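Local structure of Kiaa0380 (Homo sapiens, 1HTJ) at residues D108-N113 against R118-E123; K172-L177 against F194-Y199. The protein probably links heterotrimeric G protein signalling to Rho GTPases as a guanine nucleotide exchange factor that carries an RGS-like domain. The protein carries 3 engineered substitutions. All coordinates share one frame; numbering follows the deposited sequence.

Contact 1 (D108-N113 against R118-E123)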
loop_
_atom_site.group_PDB
_atom_site.type_symbol
_atom_site.label_atom_id
_atom_site.label_comp_id
_atom_site.label_asym_id
_atom_site.label_seq_id
_atom_site.Cartn_x
_atom_site.Cartn_y
_atom_site.Cartn_z
ATOM N N ASP A 108 2.763 -1.523 -19.972
ATOM C CA ASP A 108 4.175 -1.690 -20.287
ATOM C C ASP A 108 4.643 -0.611 -21.263
ATOM O O ASP A 108 5.645 0.070 -21.025
ATOM C CB ASP A 108 4.417 -3.070 -20.899
ATOM C CG ASP A 108 5.872 -3.288 -21.307
ATOM O OD1 ASP A 108 6.741 -2.442 -20.982
ATOM O OD2 ASP A 108 6.151 -4.325 -21.951
ATOM N N SER A 109 3.910 -0.466 -22.362
ATOM C CA SER A 109 4.229 0.516 -23.386
ATOM C C SER A 109 4.338 1.937 -22.824
ATOM O O SER A 109 5.381 2.580 -22.942
ATOM C CB SER A 109 3.165 0.463 -24.482
ATOM O OG SER A 109 3.493 1.327 -25.550
ATOM N N ARG A 110 3.269 2.422 -22.204
ATOM C CA ARG A 110 3.263 3.769 -21.647
ATOM C C ARG A 110 4.344 4.031 -20.602
ATOM O O ARG A 110 5.129 4.963 -20.741
ATOM C CB ARG A 110 1.901 4.075 -21.037
ATOM C CG ARG A 110 0.782 4.121 -22.044
ATOM C CD ARG A 110 -0.558 4.125 -21.352
ATOM N NE ARG A 110 -1.640 4.170 -22.320
ATOM C CZ ARG A 110 -2.019 5.268 -22.963
ATOM N NH1 ARG A 110 -1.403 6.421 -22.729
ATOM N NH2 ARG A 110 -3.011 5.207 -23.846
ATOM N N LEU A 111 4.375 3.220 -19.550
ATOM C CA LEU A 111 5.366 3.401 -18.497
ATOM C C LEU A 111 6.757 3.362 -19.099
ATOM O O LEU A 111 7.640 4.123 -18.698
ATOM C CB LEU A 111 5.235 2.307 -17.434
ATOM C CG LEU A 111 3.912 2.258 -16.665
ATOM C CD1 LEU A 111 3.936 1.108 -15.663
ATOM C CD2 LEU A 111 3.686 3.586 -15.956
ATOM N N ARG A 112 6.945 2.466 -20.061
ATOM C CA ARG A 112 8.226 2.325 -20.736
ATOM C C ARG A 112 8.583 3.631 -21.427
ATOM O O ARG A 112 9.688 4.145 -21.264
ATOM C CB ARG A 112 8.166 1.201 -21.780
ATOM C CG ARG A 112 9.460 1.002 -22.569
ATOM C CD ARG A 112 9.380 -0.149 -23.580
ATOM N NE ARG A 112 10.699 -0.442 -24.156
ATOM C CZ ARG A 112 10.938 -1.348 -25.107
ATOM N NH1 ARG A 112 9.947 -2.074 -25.616
ATOM N NH2 ARG A 112 12.180 -1.538 -25.548
ATOM N N ASN A 113 7.632 4.171 -22.186
ATOM C CA ASN A 113 7.854 5.403 -22.934
ATOM C C ASN A 113 7.553 6.649 -22.124
ATOM O O ASN A 113 7.304 7.717 -22.686
ATOM C CB ASN A 113 7.001 5.407 -24.202
ATOM C CG ASN A 113 7.244 4.189 -25.068
ATOM O OD1 ASN A 113 6.653 4.050 -26.142
ATOM N ND2 ASN A 113 8.113 3.296 -24.607
ATOM N N ARG A 118 -1.887 6.969 -16.075
ATOM C CA ARG A 118 -2.885 7.135 -15.025
ATOM C C ARG A 118 -4.152 6.347 -15.333
ATOM O O ARG A 118 -4.746 5.737 -14.444
ATOM C CB ARG A 118 -3.224 8.611 -14.844
ATOM C CG ARG A 118 -2.025 9.450 -14.469
ATOM C CD ARG A 118 -2.419 10.830 -13.993
ATOM N NE ARG A 118 -1.250 11.551 -13.490
ATOM C CZ ARG A 118 -1.297 12.705 -12.820
ATOM N NH1 ARG A 118 -2.468 13.285 -12.561
ATOM N NH2 ARG A 118 -0.168 13.282 -12.410
ATOM N N GLY A 119 -4.551 6.344 -16.599
ATOM C CA GLY A 119 -5.747 5.632 -16.990
ATOM C C GLY A 119 -5.626 4.135 -16.829
ATOM O O GLY A 119 -6.437 3.504 -16.145
ATOM N N VAL A 120 -4.613 3.559 -17.469
ATOM C CA VAL A 120 -4.386 2.131 -17.395
ATOM C C VAL A 120 -4.062 1.701 -15.958
ATOM O O VAL A 120 -4.519 0.653 -15.509
ATOM C CB VAL A 120 -3.248 1.702 -18.350
ATOM C CG1 VAL A 120 -3.674 1.911 -19.784
ATOM C CG2 VAL A 120 -2.002 2.504 -18.076
ATOM N N LEU A 121 -3.289 2.505 -15.232
ATOM C CA LEU A 121 -2.967 2.144 -13.857
ATOM C C LEU A 121 -4.246 2.081 -13.038
ATOM O O LEU A 121 -4.388 1.222 -12.164
ATOM C CB LEU A 121 -1.960 3.125 -13.244
ATOM C CG LEU A 121 -0.523 2.810 -13.696
ATOM C CD1 LEU A 121 0.472 3.743 -13.053
ATOM C CD2 LEU A 121 -0.197 1.376 -13.341
ATOM N N CYS A 122 -5.185 2.977 -13.340
ATOM C CA CYS A 122 -6.474 3.001 -12.658
ATOM C C CYS A 122 -7.174 1.688 -13.012
ATOM O O CYS A 122 -7.812 1.052 -12.171
ATOM C CB CYS A 122 -7.299 4.190 -13.150
ATOM S SG CYS A 122 -8.585 4.740 -12.011
ATOM N N GLU A 123 -7.043 1.277 -14.269
ATOM C CA GLU A 123 -7.643 0.023 -14.700
ATOM C C GLU A 123 -6.977 -1.125 -13.939
ATOM O O GLU A 123 -7.633 -2.098 -13.578
ATOM C CB GLU A 123 -7.440 -0.190 -16.206
ATOM C CG GLU A 123 -8.405 0.573 -17.110
ATOM C CD GLU A 123 -8.099 0.371 -18.592
ATOM O OE1 GLU A 123 -8.087 -0.797 -19.045
ATOM O OE2 GLU A 123 -7.870 1.383 -19.300
#
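The guanidinium group of Arg110, whose side chain lies against Val120, is weakly tied to residues flanking the two segments: NE makes a long, weak ion pair with Glu106 OE1, and NH1 makes a weak hydrogen bond to the backbone O of Asp116. These ties belong to a helix-loop-helix unit of the all-helical RGS-like domain, in which helix 101-112 gives way through a short loop to helix 118-144. Asn113 is the first residue to leave helical geometry, although its N still bonds to Ser109 O at 2.9 Å and so completes the last turn.

No hydrogen bond crosses between the two segments; the evidence for the contact is packing, with 144 Å² buried in total. The nearest approach is apolar, Arg110 CD to Val120 CG2 at 3.9 Å. Arg110 CG is anti to the carbonyl carbon (chi1 -65°), and the chain then runs extended to NE, which carries the aliphatic part across Val120 at a slant. Val120 answers with both methyls, CG1 coming 4.0 Å from Arg110 NE at an oblique approach to the guanidinium plane. The CD methylene of Arg110 thus helps to cover a buried valine, with NE beside it, while the charged end continues toward Glu106 and the loop.

On the backbone the pair is matched, with Arg110 CA and Val120 CA 8.9 Å apart. The next pair, Leu111 and Leu121, is set further apart and meets by the ends of the side chains. Further packing comes from Trp85 of helix 76-89, against Leu111, and from Phe62 and Tyr69 of helix 58-69, against Leu121. Between the two leucines themselves a single methyl pair makes the contact, Leu111 CD2 to Leu121 CD1 at 4.3 Å.

Contact 2 (K172-L177 against F194-Y199)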
loop_
_atom_site.group_PDB
_atom_site.type_symbol
_atom_site.label_atom_id
_atom_site.label_comp_id
_atom_site.label_asym_id
_atom_site.label_seq_id
_atom_site.Cartn_x
_atom_site.Cartn_y
_atom_site.Cartn_z
ATOM N N LYS A 172 4.388 5.532 14.284
ATOM C CA LYS A 172 4.703 4.375 15.117
ATOM C C LYS A 172 4.477 3.077 14.341
ATOM O O LYS A 172 5.192 2.085 14.535
ATOM C CB LYS A 172 3.835 4.390 16.382
ATOM C CG LYS A 172 4.133 3.250 17.340
ATOM C CD LYS A 172 3.331 3.369 18.639
ATOM C CE LYS A 172 3.633 2.186 19.581
ATOM N NZ LYS A 172 2.779 2.145 20.823
ATOM N N GLN A 173 3.478 3.094 13.465
ATOM C CA GLN A 173 3.164 1.944 12.641
ATOM C C GLN A 173 4.245 1.771 11.585
ATOM O O GLN A 173 4.693 0.657 11.306
ATOM C CB GLN A 173 1.814 2.128 11.940
ATOM C CG GLN A 173 0.654 2.468 12.864
ATOM C CD GLN A 173 0.635 1.606 14.120
ATOM O OE1 GLN A 173 0.684 0.375 14.045
ATOM N NE2 GLN A 173 0.564 2.252 15.281
ATOM N N LEU A 174 4.663 2.880 10.988
ATOM C CA LEU A 174 5.670 2.814 9.947
ATOM C C LEU A 174 6.955 2.233 10.526
ATOM O O LEU A 174 7.634 1.435 9.886
ATOM C CB LEU A 174 5.899 4.207 9.357
ATOM C CG LEU A 174 6.961 4.343 8.259
ATOM C CD1 LEU A 174 6.770 3.254 7.208
ATOM C CD2 LEU A 174 6.859 5.751 7.625
ATOM N N ALA A 175 7.278 2.630 11.749
ATOM C CA ALA A 175 8.475 2.124 12.415
ATOM C C ALA A 175 8.338 0.616 12.626
ATOM O O ALA A 175 9.295 -0.131 12.453
ATOM C CB ALA A 175 8.660 2.819 13.767
ATOM N N ALA A 176 7.143 0.181 13.008
ATOM C CA ALA A 176 6.895 -1.231 13.252
ATOM C C ALA A 176 6.955 -2.032 11.933
ATOM O O ALA A 176 7.430 -3.176 11.920
ATOM C CB ALA A 176 5.551 -1.408 13.931
ATOM N N LEU A 177 6.505 -1.426 10.830
ATOM C CA LEU A 177 6.526 -2.105 9.537
ATOM C C LEU A 177 7.960 -2.330 9.082
ATOM O O LEU A 177 8.284 -3.359 8.473
ATOM C CB LEU A 177 5.748 -1.297 8.493
ATOM C CG LEU A 177 4.220 -1.452 8.595
ATOM C CD1 LEU A 177 3.530 -0.226 8.020
ATOM C CD2 LEU A 177 3.776 -2.717 7.890
ATOM N N PHE A 194 10.370 0.292 -0.491
ATOM C CA PHE A 194 10.242 1.367 -1.463
ATOM C C PHE A 194 8.772 1.748 -1.644
ATOM O O PHE A 194 8.419 2.922 -1.594
ATOM C CB PHE A 194 10.797 0.941 -2.812
ATOM C CG PHE A 194 10.656 1.988 -3.868
ATOM C CD1 PHE A 194 11.677 2.900 -4.103
ATOM C CD2 PHE A 194 9.488 2.085 -4.617
ATOM C CE1 PHE A 194 11.538 3.901 -5.075
ATOM C CE2 PHE A 194 9.340 3.079 -5.586
ATOM C CZ PHE A 194 10.372 3.985 -5.811
ATOM N N ALA A 195 7.922 0.749 -1.863
ATOM C CA ALA A 195 6.492 0.986 -2.077
ATOM C C ALA A 195 5.842 1.646 -0.862
ATOM O O ALA A 195 5.107 2.632 -0.976
ATOM C CB ALA A 195 5.794 -0.327 -2.404
ATOM N N LEU A 196 6.122 1.086 0.306
ATOM C CA LEU A 196 5.585 1.600 1.556
ATOM C C LEU A 196 5.967 3.062 1.752
ATOM O O LEU A 196 5.113 3.911 2.034
ATOM C CB LEU A 196 6.116 0.780 2.738
ATOM C CG LEU A 196 5.664 1.231 4.134
ATOM C CD1 LEU A 196 4.135 1.165 4.252
ATOM C CD2 LEU A 196 6.314 0.328 5.177
ATOM N N ASN A 197 7.255 3.356 1.612
ATOM C CA ASN A 197 7.714 4.723 1.804
ATOM C C ASN A 197 7.192 5.683 0.732
ATOM O O ASN A 197 6.982 6.852 1.001
ATOM C CB ASN A 197 9.241 4.755 1.869
ATOM C CG ASN A 197 9.769 4.097 3.125
ATOM O OD1 ASN A 197 9.236 4.316 4.212
ATOM N ND2 ASN A 197 10.821 3.288 2.987
ATOM N N THR A 198 6.969 5.182 -0.477
ATOM C CA THR A 198 6.445 6.020 -1.541
ATOM C C THR A 198 5.090 6.586 -1.137
ATOM O O THR A 198 4.804 7.765 -1.344
ATOM C CB THR A 198 6.272 5.214 -2.824
ATOM O OG1 THR A 198 7.561 4.884 -3.340
ATOM C CG2 THR A 198 5.482 5.993 -3.851
ATOM N N TYR A 199 4.253 5.733 -0.557
ATOM C CA TYR A 199 2.931 6.157 -0.137
ATOM C C TYR A 199 2.970 7.004 1.112
ATOM O O TYR A 199 2.394 8.090 1.156
ATOM C CB TYR A 199 2.024 4.968 0.157
ATOM C CG TYR A 199 0.596 5.425 0.317
ATOM C CD1 TYR A 199 -0.164 5.774 -0.804
ATOM C CD2 TYR A 199 0.025 5.582 1.582
ATOM C CE1 TYR A 199 -1.453 6.266 -0.675
ATOM C CE2 TYR A 199 -1.270 6.077 1.729
ATOM C CZ TYR A 199 -2.005 6.414 0.595
ATOM O OH TYR A 199 -3.301 6.872 0.706
#
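Leu174, which follows a Gln173 whose amide is bonded to Arg49 and Asp155, sends its CD1 methyl to Leu196 CD2 at 3.6 Å. Both leucines hold CG anti to the backbone N (chi1 179° in Leu174), and the two side chains run alongside one another in opposing senses. The same CD1 of Leu174 also lies 4.0 Å from Asn197 OD1, a van der Waals approach at the edge of the contact. Beyond Leu174, Ile205 and Leu207 cover the side chain.

Ala176, one residue short of the next contact position, turns to Arg49 of helix 41-54. Leu177, one helical turn after Leu174, points toward the other segment and puts its CB 3.7 Å from Leu196 CD2, while its CD1 meets both methyls of Leu196 obliquely. Leu196 CD2 therefore touches both Leu174 CD1 and Leu177 CB, which meet it from directions roughly at right angles. Cutting Leu196 back to an alanine is likely to open a gap here and to deprive Leu174 and Leu177 of their shared apolar partner.

Behind this face, Phe194 O accepts two bonds, from Thr198 N and from Thr198 OG1 (2.8 Å). They arrive from opposite faces of the carbonyl plane, the hydroxyl 40° out of it.

With segment axes 11.7 Å apart and N-to-C directions at 169°, and with only a short connection between the parent helices 163-182 and 186-202, the geometry is that of an antiparallel helical hairpin, here within the all-helical RGS-like domain.

How the contacts relate
Contact 1 closes before contact 2 opens, so the two follow in series along the chain, helix 118-144 of the first being succeeded by helix 163-182 of the second. Their centres are 25 Å apart and lie on opposite sides of the chain's centre, at about 18 Å for contact 1 and 9 Å for contact 2. The nearest atoms remain about 11 Å from each other, so there is no direct touch. The connection is through shared neighbours: helix 58-69 packs on Leu121 and on Ala195, and helix 76-89 packs on Leu111 through Trp85 and on Ala195 through Phe88. All four segments fall within the one RGS-like domain family, and these two helices pack on both contacts.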